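Long-range contacts in alpha-1,3-glucanase (Streptomyces thermodiastaticus, PDB 7C7D), which hydrolyses alpha-1,3-glucan, serving as the thermostable catalytic unit of a glycoside hydrolase of family GH87: residues V239-P244 and T260-G265; H287-A292 and S318-W323; L340-N345 and V364-N369. All blocks are in the same frame, centred on the assembly; numbering follows the deposited sequence. Where two conformers were deposited one is given.

Contact 1 (V239-P244 and T260-G265)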
loop_
_atom_site.group_PDB
_atom_site.type_symbol
_atom_site.label_atom_id
_atom_site.label_comp_id
_atom_site.label_asym_id
_atom_site.label_seq_id
_atom_site.Cartn_x
_atom_site.Cartn_y
_atom_site.Cartn_z
ATOM N N VAL A 239 -8.688 15.040 25.450
ATOM C CA VAL A 239 -8.497 15.321 24.035
ATOM C C VAL A 239 -7.544 16.493 23.890
ATOM O O VAL A 239 -7.743 17.544 24.511
ATOM C CB VAL A 239 -9.836 15.630 23.339
ATOM C CG1 VAL A 239 -9.604 16.015 21.881
ATOM C CG2 VAL A 239 -10.781 14.444 23.457
ATOM N N VAL A 240 -6.512 16.307 23.075
ATOM C CA VAL A 240 -5.662 17.388 22.604
ATOM C C VAL A 240 -6.169 17.809 21.233
ATOM O O VAL A 240 -6.319 16.974 20.331
ATOM C CB VAL A 240 -4.195 16.941 22.525
ATOM C CG1 VAL A 240 -3.370 18.015 21.872
ATOM C CG2 VAL A 240 -3.661 16.629 23.906
ATOM N N TRP A 241 -6.419 19.100 21.074
ATOM C CA TRP A 241 -6.957 19.658 19.843
ATOM C C TRP A 241 -5.828 20.294 19.042
ATOM O O TRP A 241 -5.014 21.046 19.592
ATOM C CB TRP A 241 -8.004 20.717 20.178
ATOM C CG TRP A 241 -8.533 21.465 19.001
ATOM C CD1 TRP A 241 -8.386 22.798 18.744
ATOM C CD2 TRP A 241 -9.316 20.934 17.931
ATOM N NE1 TRP A 241 -9.030 23.128 17.576
ATOM C CE2 TRP A 241 -9.607 22.001 17.055
ATOM C CE3 TRP A 241 -9.795 19.656 17.620
ATOM C CZ2 TRP A 241 -10.360 21.831 15.894
ATOM C CZ3 TRP A 241 -10.548 19.491 16.471
ATOM C CH2 TRP A 241 -10.821 20.573 15.621
ATOM N N ILE A 242 -5.785 19.984 17.751
ATOM C CA ILE A 242 -4.823 20.575 16.826
ATOM C C ILE A 242 -5.608 21.473 15.876
ATOM O O ILE A 242 -6.232 20.969 14.928
ATOM C CB ILE A 242 -4.059 19.498 16.038
ATOM C CG1 ILE A 242 -3.396 18.474 16.966
ATOM C CG2 ILE A 242 -3.024 20.146 15.135
ATOM C CD1 ILE A 242 -2.840 17.258 16.223
ATOM N N PRO A 243 -5.616 22.787 16.082
ATOM C CA PRO A 243 -6.361 23.685 15.184
ATOM C C PRO A 243 -5.796 23.642 13.776
ATOM O O PRO A 243 -4.649 23.217 13.573
ATOM C CB PRO A 243 -6.143 25.073 15.810
ATOM C CG PRO A 243 -5.689 24.822 17.213
ATOM C CD PRO A 243 -4.960 23.512 17.183
ATOM N N PRO A 244 -6.566 24.082 12.779
ATOM C CA PRO A 244 -6.019 24.210 11.422
ATOM C C PRO A 244 -4.712 24.989 11.423
ATOM O O PRO A 244 -4.572 26.008 12.104
ATOM C CB PRO A 244 -7.119 24.968 10.673
ATOM C CG PRO A 244 -8.376 24.581 11.381
ATOM C CD PRO A 244 -8.000 24.422 12.833
ATOM N N THR A 260 -6.387 11.446 23.244
ATOM C CA THR A 260 -6.816 11.579 21.866
ATOM C C THR A 260 -6.136 12.813 21.297
ATOM O O THR A 260 -6.189 13.891 21.902
ATOM C CB THR A 260 -8.336 11.741 21.802
ATOM O OG1 THR A 260 -8.963 10.529 22.236
ATOM C CG2 THR A 260 -8.792 12.075 20.389
ATOM N N LEU A 261 -5.447 12.643 20.182
ATOM C CA LEU A 261 -4.859 13.751 19.442
ATOM C C LEU A 261 -5.733 13.949 18.212
ATOM O O LEU A 261 -5.739 13.109 17.305
ATOM C CB LEU A 261 -3.419 13.421 19.059
ATOM C CG LEU A 261 -2.481 14.530 18.593
ATOM C CD1 LEU A 261 -2.540 15.720 19.517
ATOM C CD2 LEU A 261 -1.059 14.005 18.506
ATOM N N GLN A 262 -6.486 15.042 18.196
ATOM C CA GLN A 262 -7.521 15.256 17.199
ATOM C C GLN A 262 -7.301 16.568 16.467
ATOM O O GLN A 262 -7.204 17.632 17.093
ATOM C CB GLN A 262 -8.893 15.270 17.859
ATOM C CG GLN A 262 -10.020 15.558 16.891
ATOM C CD GLN A 262 -11.371 15.280 17.494
ATOM O OE1 GLN A 262 -11.471 14.729 18.589
ATOM N NE2 GLN A 262 -12.425 15.659 16.783
ATOM N N GLY A 263 -7.248 16.486 15.136
ATOM C CA GLY A 263 -7.226 17.658 14.292
ATOM C C GLY A 263 -8.608 17.998 13.750
ATOM O O GLY A 263 -9.612 17.348 14.037
ATOM N N ALA A 264 -8.634 19.055 12.944
ATOM C CA ALA A 264 -9.851 19.542 12.310
ATOM C C ALA A 264 -10.142 18.840 10.993
ATOM O O ALA A 264 -11.106 19.209 10.305
ATOM C CB ALA A 264 -9.742 21.052 12.071
ATOM N N GLY A 265 -9.348 17.830 10.645
ATOM C CA GLY A 265 -9.391 17.197 9.344
ATOM C C GLY A 265 -8.004 17.177 8.739
ATOM O O GLY A 265 -7.245 18.137 8.892
#
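Trp241 and Gln262 both hold CG anti to their backbone N (chi1 174° and 177°), which puts each CG beside its own carbonyl carbon, from paired positions on the same face of a parallel sheet. The second torsion of Trp241 (chi2 -115°) turns the indole, and its six-membered part lies beside the 260-265 backbone, with Trp241 CZ3 4.0 Å from Gln262 CG. Trp241 CE3 comes to 3.3 Å from Gln262 O, and Trp241 CZ3 to 3.4 Å from Gly263 O. At the far corner of the ring Trp241 CH2 meets Ala264 CB at 3.7 Å. The same methyl receives Pro244, whose CG stands 3.8 Å from Ala264 CB where both chains leave the sheet. Val239 shares this face: its CG1 leans toward OE1 of the extended Gln262 chain, and its CG2 lies beside Thr260 CB.

Three backbone bonds fix the parallel register. Val240 N gives to Thr260 O at 2.7 Å, and Gln262 N to Val240 O at 2.9 Å. Ile242 N completes the set, bonding to Gln262 O at 2.8 Å. On the other face Val240, Leu261 and Ile242 form an apolar patch, although the closest methyl contacts are doubtful because Leu261 was modelled in two conformers. Helix 225-234 covers this patch through Ala231 and Phe228. Beyond the strands, Ser269 OG bonds to both Ile242 O and Ala264 N.

These are adjacent strands near the N-terminal end of the parallel beta-helix expected of a pectate lyase-like domain. Gln262 O illustrates how backbone and side-chain chemistry combine there: it takes the N-H of Ile242 and a CA-H...O contact from Trp241, and the indole lies against it, so that the ring probably shields this backbone bond.

Contact 2 (H287-A292 and S318-W323)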
loop_
_atom_site.group_PDB
_atom_site.type_symbol
_atom_site.label_atom_id
_atom_site.label_comp_id
_atom_site.label_asym_id
_atom_site.label_seq_id
_atom_site.Cartn_x
_atom_site.Cartn_y
_atom_site.Cartn_z
ATOM N N HIS A 287 -5.730 7.712 20.725
ATOM C CA HIS A 287 -6.559 7.855 19.534
ATOM C C HIS A 287 -6.022 9.003 18.697
ATOM O O HIS A 287 -6.140 10.166 19.087
ATOM C CB HIS A 287 -8.019 8.047 19.929
ATOM C CG HIS A 287 -8.500 6.983 20.855
ATOM N ND1 HIS A 287 -8.805 5.709 20.426
ATOM C CD2 HIS A 287 -8.666 6.978 22.199
ATOM C CE1 HIS A 287 -9.160 4.973 21.463
ATOM N NE2 HIS A 287 -9.082 5.719 22.550
ATOM N N LEU A 288 -5.414 8.675 17.557
ATOM C CA LEU A 288 -4.915 9.674 16.622
ATOM C C LEU A 288 -5.978 9.854 15.550
ATOM O O LEU A 288 -6.376 8.878 14.904
ATOM C CB LEU A 288 -3.587 9.225 16.009
ATOM C CG LEU A 288 -2.489 8.796 16.988
ATOM C CD1 LEU A 288 -1.216 8.384 16.243
ATOM C CD2 LEU A 288 -2.192 9.912 17.976
ATOM N N LYS A 289 -6.469 11.081 15.386
ATOM C CA LYS A 289 -7.642 11.316 14.550
ATOM C C LYS A 289 -7.524 12.606 13.758
ATOM O O LYS A 289 -7.270 13.670 14.328
ATOM C CB LYS A 289 -8.923 11.435 15.396
ATOM C CG LYS A 289 -9.256 10.274 16.302
ATOM C CD LYS A 289 -10.580 10.539 17.009
ATOM C CE LYS A 289 -11.068 9.307 17.744
ATOM N NZ LYS A 289 -12.281 9.573 18.572
ATOM N N ASP A 290 -7.802 12.515 12.458
ATOM C CA ASP A 290 -8.194 13.670 11.649
ATOM C C ASP A 290 -7.107 14.738 11.557
ATOM O O ASP A 290 -7.391 15.932 11.633
ATOM C CB ASP A 290 -9.521 14.276 12.121
ATOM C CG ASP A 290 -10.617 13.238 12.279
ATOM O OD1 ASP A 290 -10.589 12.218 11.562
ATOM O OD2 ASP A 290 -11.517 13.453 13.120
ATOM N N PHE A 291 -5.857 14.320 11.385
ATOM C CA PHE A 291 -4.804 15.256 11.012
ATOM C C PHE A 291 -3.868 14.603 10.006
ATOM O O PHE A 291 -3.984 13.415 9.693
ATOM C CB PHE A 291 -4.082 15.939 12.204
ATOM C CG PHE A 291 -3.307 15.013 13.123
ATOM C CD1 PHE A 291 -3.961 14.248 14.081
ATOM C CD2 PHE A 291 -1.915 14.989 13.091
ATOM C CE1 PHE A 291 -3.244 13.440 14.959
ATOM C CE2 PHE A 291 -1.195 14.188 13.967
ATOM C CZ PHE A 291 -1.855 13.422 14.906
ATOM N N ALA A 292 -2.953 15.404 9.472
ATOM C CA ALA A 292 -1.948 14.917 8.543
ATOM C C ALA A 292 -0.587 14.911 9.220
ATOM O O ALA A 292 -0.281 15.792 10.030
ATOM C CB ALA A 292 -1.894 15.792 7.290
ATOM N N SER A 318 -6.264 3.613 18.524
ATOM C CA SER A 318 -6.791 3.727 17.173
ATOM C C SER A 318 -6.096 4.846 16.411
ATOM O O SER A 318 -5.598 5.815 16.997
ATOM C CB SER A 318 -8.309 3.958 17.166
ATOM O OG SER A 318 -8.645 5.206 17.750
ATOM N N VAL A 319 -6.093 4.702 15.087
ATOM C CA VAL A 319 -5.544 5.687 14.162
ATOM C C VAL A 319 -6.549 5.813 13.027
ATOM O O VAL A 319 -6.806 4.830 12.325
ATOM C CB VAL A 319 -4.179 5.251 13.602
ATOM C CG1 VAL A 319 -3.662 6.267 12.594
ATOM C CG2 VAL A 319 -3.176 5.020 14.723
ATOM N N SER A 320 -7.137 6.998 12.854
ATOM C CA SER A 320 -8.206 7.137 11.873
ATOM C C SER A 320 -8.257 8.541 11.283
ATOM O O SER A 320 -7.914 9.526 11.940
ATOM C CB SER A 320 -9.566 6.774 12.482
ATOM O OG SER A 320 -9.887 7.628 13.569
ATOM N N GLY A 321 -8.731 8.620 10.040
ATOM C CA GLY A 321 -8.896 9.897 9.372
ATOM C C GLY A 321 -7.604 10.626 9.087
ATOM O O GLY A 321 -7.622 11.845 8.902
ATOM N N MET A 322 -6.480 9.915 9.033
ATOM C CA MET A 322 -5.172 10.533 8.882
ATOM C C MET A 322 -4.740 10.577 7.426
ATOM O O MET A 322 -5.161 9.767 6.597
ATOM C CB MET A 322 -4.113 9.752 9.662
ATOM C CG MET A 322 -4.426 9.549 11.134
ATOM S SD MET A 322 -4.342 11.046 12.139
ATOM C CE MET A 322 -2.625 11.511 11.922
ATOM N N TRP A 323 -3.853 11.529 7.135
ATOM C CA TRP A 323 -3.129 11.601 5.870
ATOM C C TRP A 323 -1.651 11.498 6.217
ATOM O O TRP A 323 -1.110 12.392 6.877
ATOM C CB TRP A 323 -3.415 12.941 5.203
ATOM C CG TRP A 323 -2.748 13.155 3.893
ATOM C CD1 TRP A 323 -1.429 13.452 3.666
ATOM C CD2 TRP A 323 -3.381 13.130 2.613
ATOM N NE1 TRP A 323 -1.206 13.591 2.314
ATOM C CE2 TRP A 323 -2.390 13.400 1.649
ATOM C CE3 TRP A 323 -4.694 12.891 2.186
ATOM C CZ2 TRP A 323 -2.675 13.457 0.284
ATOM C CZ3 TRP A 323 -4.971 12.943 0.833
ATOM C CH2 TRP A 323 -3.965 13.218 -0.101
HETATM O O HOH W 1 -8.516 7.235 16.018
HETATM O O HOH W 2 -11.335 9.708 12.560
#
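Met322 lays its terminal methyl squarely on the ring of Phe291: CE stands 3.4 Å from the ring centroid and only 3° off the normal. The sulfur follows on the same face, with Met322 SD 4.1 Å from that centroid, so a CH-pi contact and a Met-aromatic contact coexist. Bends at chi2 (-70°) and chi3 bring first SD and then CE back over the ring. Phe291 N also points at Met322 SD in a weak hydrogen bond of 3.7 Å.

Both side chains follow a turn of the parallel beta-helix, where Asp290 and Gly321, which face each other on adjacent coils, take positive phi. Glycine suits the positive phi, and Asp290 OD1 lies 3.6 Å from Gly321 CA. Beyond the turn the pairing resumes, Trp323 N donating to Phe291 O at 3.2 Å.

On the His287-Lys289 strand the geometry is edge-on instead. Ser318 OG lies near the plane of the His287 imidazole, 2.7 Å from His287 ND1, in a hydrogen bond. One water joins Ser318 OG, Ser320 OG and Leu288 O; a second runs from Ser320 OG to Asp290 OD1. Behind them Leu288 and Val319 lie side by side, pointing the same way into the buried interior.

Contact 3 (L340-N345 and V364-N369)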
loop_
_atom_site.group_PDB
_atom_site.type_symbol
_atom_site.label_atom_id
_atom_site.label_comp_id
_atom_site.label_asym_id
_atom_site.label_seq_id
_atom_site.Cartn_x
_atom_site.Cartn_y
_atom_site.Cartn_z
ATOM N N LEU A 340 -5.598 -2.741 18.368
ATOM C CA LEU A 340 -5.435 -1.501 17.622
ATOM C C LEU A 340 -6.305 -1.524 16.373
ATOM O O LEU A 340 -6.378 -2.535 15.667
ATOM C CB LEU A 340 -3.965 -1.337 17.221
ATOM C CG LEU A 340 -3.599 -0.182 16.287
ATOM C CD1 LEU A 340 -3.792 1.173 16.965
ATOM C CD2 LEU A 340 -2.172 -0.325 15.801
ATOM N N VAL A 341 -6.956 -0.398 16.086
ATOM C CA VAL A 341 -7.720 -0.230 14.852
ATOM C C VAL A 341 -7.080 0.893 14.045
ATOM O O VAL A 341 -6.998 2.036 14.517
ATOM C CB VAL A 341 -9.209 0.057 15.111
ATOM C CG1 VAL A 341 -9.942 0.278 13.788
ATOM C CG2 VAL A 341 -9.835 -1.080 15.903
ATOM N N VAL A 342 -6.629 0.569 12.833
ATOM C CA VAL A 342 -6.062 1.541 11.903
ATOM C C VAL A 342 -7.028 1.605 10.730
ATOM O O VAL A 342 -7.099 0.665 9.930
ATOM C CB VAL A 342 -4.653 1.127 11.452
ATOM C CG1 VAL A 342 -4.125 2.079 10.396
ATOM C CG2 VAL A 342 -3.700 1.055 12.647
ATOM N N GLU A 343 -7.805 2.683 10.637
ATOM C CA GLU A 343 -8.904 2.707 9.683
ATOM C C GLU A 343 -9.090 4.084 9.066
ATOM O O GLU A 343 -8.862 5.117 9.701
ATOM C CB GLU A 343 -10.226 2.266 10.340
ATOM C CG GLU A 343 -10.673 3.221 11.437
ATOM C CD GLU A 343 -11.910 2.758 12.182
ATOM O OE1 GLU A 343 -12.542 1.764 11.770
ATOM O OE2 GLU A 343 -12.246 3.398 13.201
ATOM N N ASN A 344 -9.535 4.079 7.812
ATOM C CA ASN A 344 -9.924 5.305 7.112
ATOM C C ASN A 344 -8.774 6.304 7.030
ATOM O O ASN A 344 -8.954 7.503 7.249
ATOM C CB ASN A 344 -11.173 5.945 7.721
ATOM C CG ASN A 344 -12.346 5.002 7.737
ATOM O OD1 ASN A 344 -12.842 4.633 8.799
ATOM N ND2 ASN A 344 -12.792 4.593 6.557
ATOM N N ASN A 345 -7.584 5.805 6.707
ATOM C CA ASN A 345 -6.408 6.644 6.533
ATOM C C ASN A 345 -5.929 6.565 5.092
ATOM O O ASN A 345 -6.285 5.653 4.343
ATOM C CB ASN A 345 -5.264 6.201 7.445
ATOM C CG ASN A 345 -5.679 6.122 8.894
ATOM O OD1 ASN A 345 -5.954 7.138 9.520
ATOM N ND2 ASN A 345 -5.731 4.911 9.434
ATOM N N VAL A 364 -5.123 -6.899 15.890
ATOM C CA VAL A 364 -5.032 -5.611 15.211
ATOM C C VAL A 364 -5.868 -5.676 13.941
ATOM O O VAL A 364 -5.807 -6.661 13.200
ATOM C CB VAL A 364 -3.569 -5.263 14.888
ATOM C CG1 VAL A 364 -3.498 -3.979 14.063
ATOM C CG2 VAL A 364 -2.756 -5.149 16.169
ATOM N N THR A 365 -6.664 -4.633 13.698
ATOM C CA THR A 365 -7.474 -4.495 12.490
ATOM C C THR A 365 -6.964 -3.304 11.691
ATOM O O THR A 365 -6.929 -2.179 12.204
ATOM C CB THR A 365 -8.949 -4.286 12.838
ATOM O OG1 THR A 365 -9.445 -5.447 13.504
ATOM C CG2 THR A 365 -9.784 -4.052 11.584
ATOM N N VAL A 366 -6.591 -3.549 10.436
ATOM C CA VAL A 366 -6.199 -2.504 9.499
ATOM C C VAL A 366 -7.228 -2.546 8.378
ATOM O O VAL A 366 -7.252 -3.506 7.597
ATOM C CB VAL A 366 -4.777 -2.732 8.964
ATOM C CG1 VAL A 366 -4.372 -1.638 7.974
ATOM C CG2 VAL A 366 -3.782 -2.813 10.134
ATOM N N ARG A 367 -8.106 -1.540 8.320
ATOM C CA ARG A 367 -9.244 -1.600 7.407
ATOM C C ARG A 367 -9.556 -0.246 6.781
ATOM O O ARG A 367 -9.363 0.810 7.389
ATOM C CB ARG A 367 -10.506 -2.140 8.100
ATOM C CG ARG A 367 -11.075 -1.233 9.172
ATOM C CD ARG A 367 -12.337 -1.806 9.806
ATOM N NE ARG A 367 -12.748 -0.981 10.936
ATOM C CZ ARG A 367 -13.270 -1.452 12.064
ATOM N NH1 ARG A 367 -13.469 -2.756 12.216
ATOM N NH2 ARG A 367 -13.599 -0.614 13.042
ATOM N N ASP A 368 -10.063 -0.291 5.548
ATOM C CA ASP A 368 -10.579 0.898 4.874
ATOM C C ASP A 368 -9.521 1.985 4.712
ATOM O O ASP A 368 -9.821 3.176 4.807
ATOM C CB ASP A 368 -11.837 1.428 5.554
ATOM C CG ASP A 368 -13.005 0.506 5.351
ATOM O OD1 ASP A 368 -13.425 0.336 4.187
ATOM O OD2 ASP A 368 -13.480 -0.070 6.347
ATOM N N ASN A 369 -8.281 1.572 4.458
ATOM C CA ASN A 369 -7.205 2.501 4.168
ATOM C C ASN A 369 -6.879 2.478 2.684
ATOM O O ASN A 369 -7.124 1.491 1.984
ATOM C CB ASN A 369 -5.947 2.139 4.959
ATOM C CG ASN A 369 -6.199 2.114 6.449
ATOM O OD1 ASN A 369 -6.339 3.157 7.080
ATOM N ND2 ASN A 369 -6.268 0.920 7.017
HETATM O O HOH W 3 -14.129 2.310 14.574
HETATM O O HOH W 4 -13.755 1.220 8.798
HETATM O O HOH W 5 -11.878 5.613 3.723
#
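An asparagine ladder, a recurrent feature of parallel beta-helices of the pectate lyase type, runs through Asn345 and Asn369, stacked on successive coils just after their strands turn. The two side chains lie side by side and point the same way, their amide planes 7° apart. Asn369 OD1 is gripped twice, by Asn345 N at 2.9 Å and by Asn345 ND2 at 3.0 Å, the two donors reaching it from opposite faces of its plane. Asn369 ND2 turns back to Val342 O at 3.0 Å, well above that carbonyl's plane, while Arg367 N bonds to the same oxygen at 2.9 Å. An alanine in place of Asn369 would probably leave Asn345 N and ND2 without this shared acceptor and Val342 O without its second donor.

A salt bridge reinforces the outer side. Glu343 and Arg367 both place CG between the backbone N and the carbonyl carbon (chi1 64° and 67°) and run side by side from there. Arg367 approaches side-on: NE and NH2 each stand 2.9 Å from Glu343 OE1, which lies near the guanidinium plane. Val341 CG1 covers one guanidinium face, 3.8 Å from Arg367 NH2. A water gives a hydrogen bond to Glu343 OE2 at 2.6 Å.

The ladder continues to Asn396, whose OD1 accepts from Asn369 ND2; on the other side Asn345 bonds to the backbone of Val319 and Met322, its ND2 donating to Val319 O and its OD1 accepting from Met322 N. On the inner face Val342 and Val366 pack against Leu355 of strand 355-357, while strands 318-320 and 392-394 flank the pair formed by 341-348 and 365-372.

The three contacts mark progress along one beta-helix. Contacts 1 and 2 have centres 9 Å apart and join directly, Leu261 N lying 2.8 Å from His287 O in a probable hydrogen bond; contacts 2 and 3, with centres 10 Å apart, join likewise through neighbouring strands, Val319 N lying 2.9 Å from Val341 O in another probable hydrogen bond. Contacts 1 and 3, at 19 Å between centres and about 10 Å between nearest atoms, do not touch; the segments of contact 2 lie between them. The calcium ion is held elsewhere, by Glu63, Glu65, Ser88, Gln91 and Asp191, none of them in these contacts.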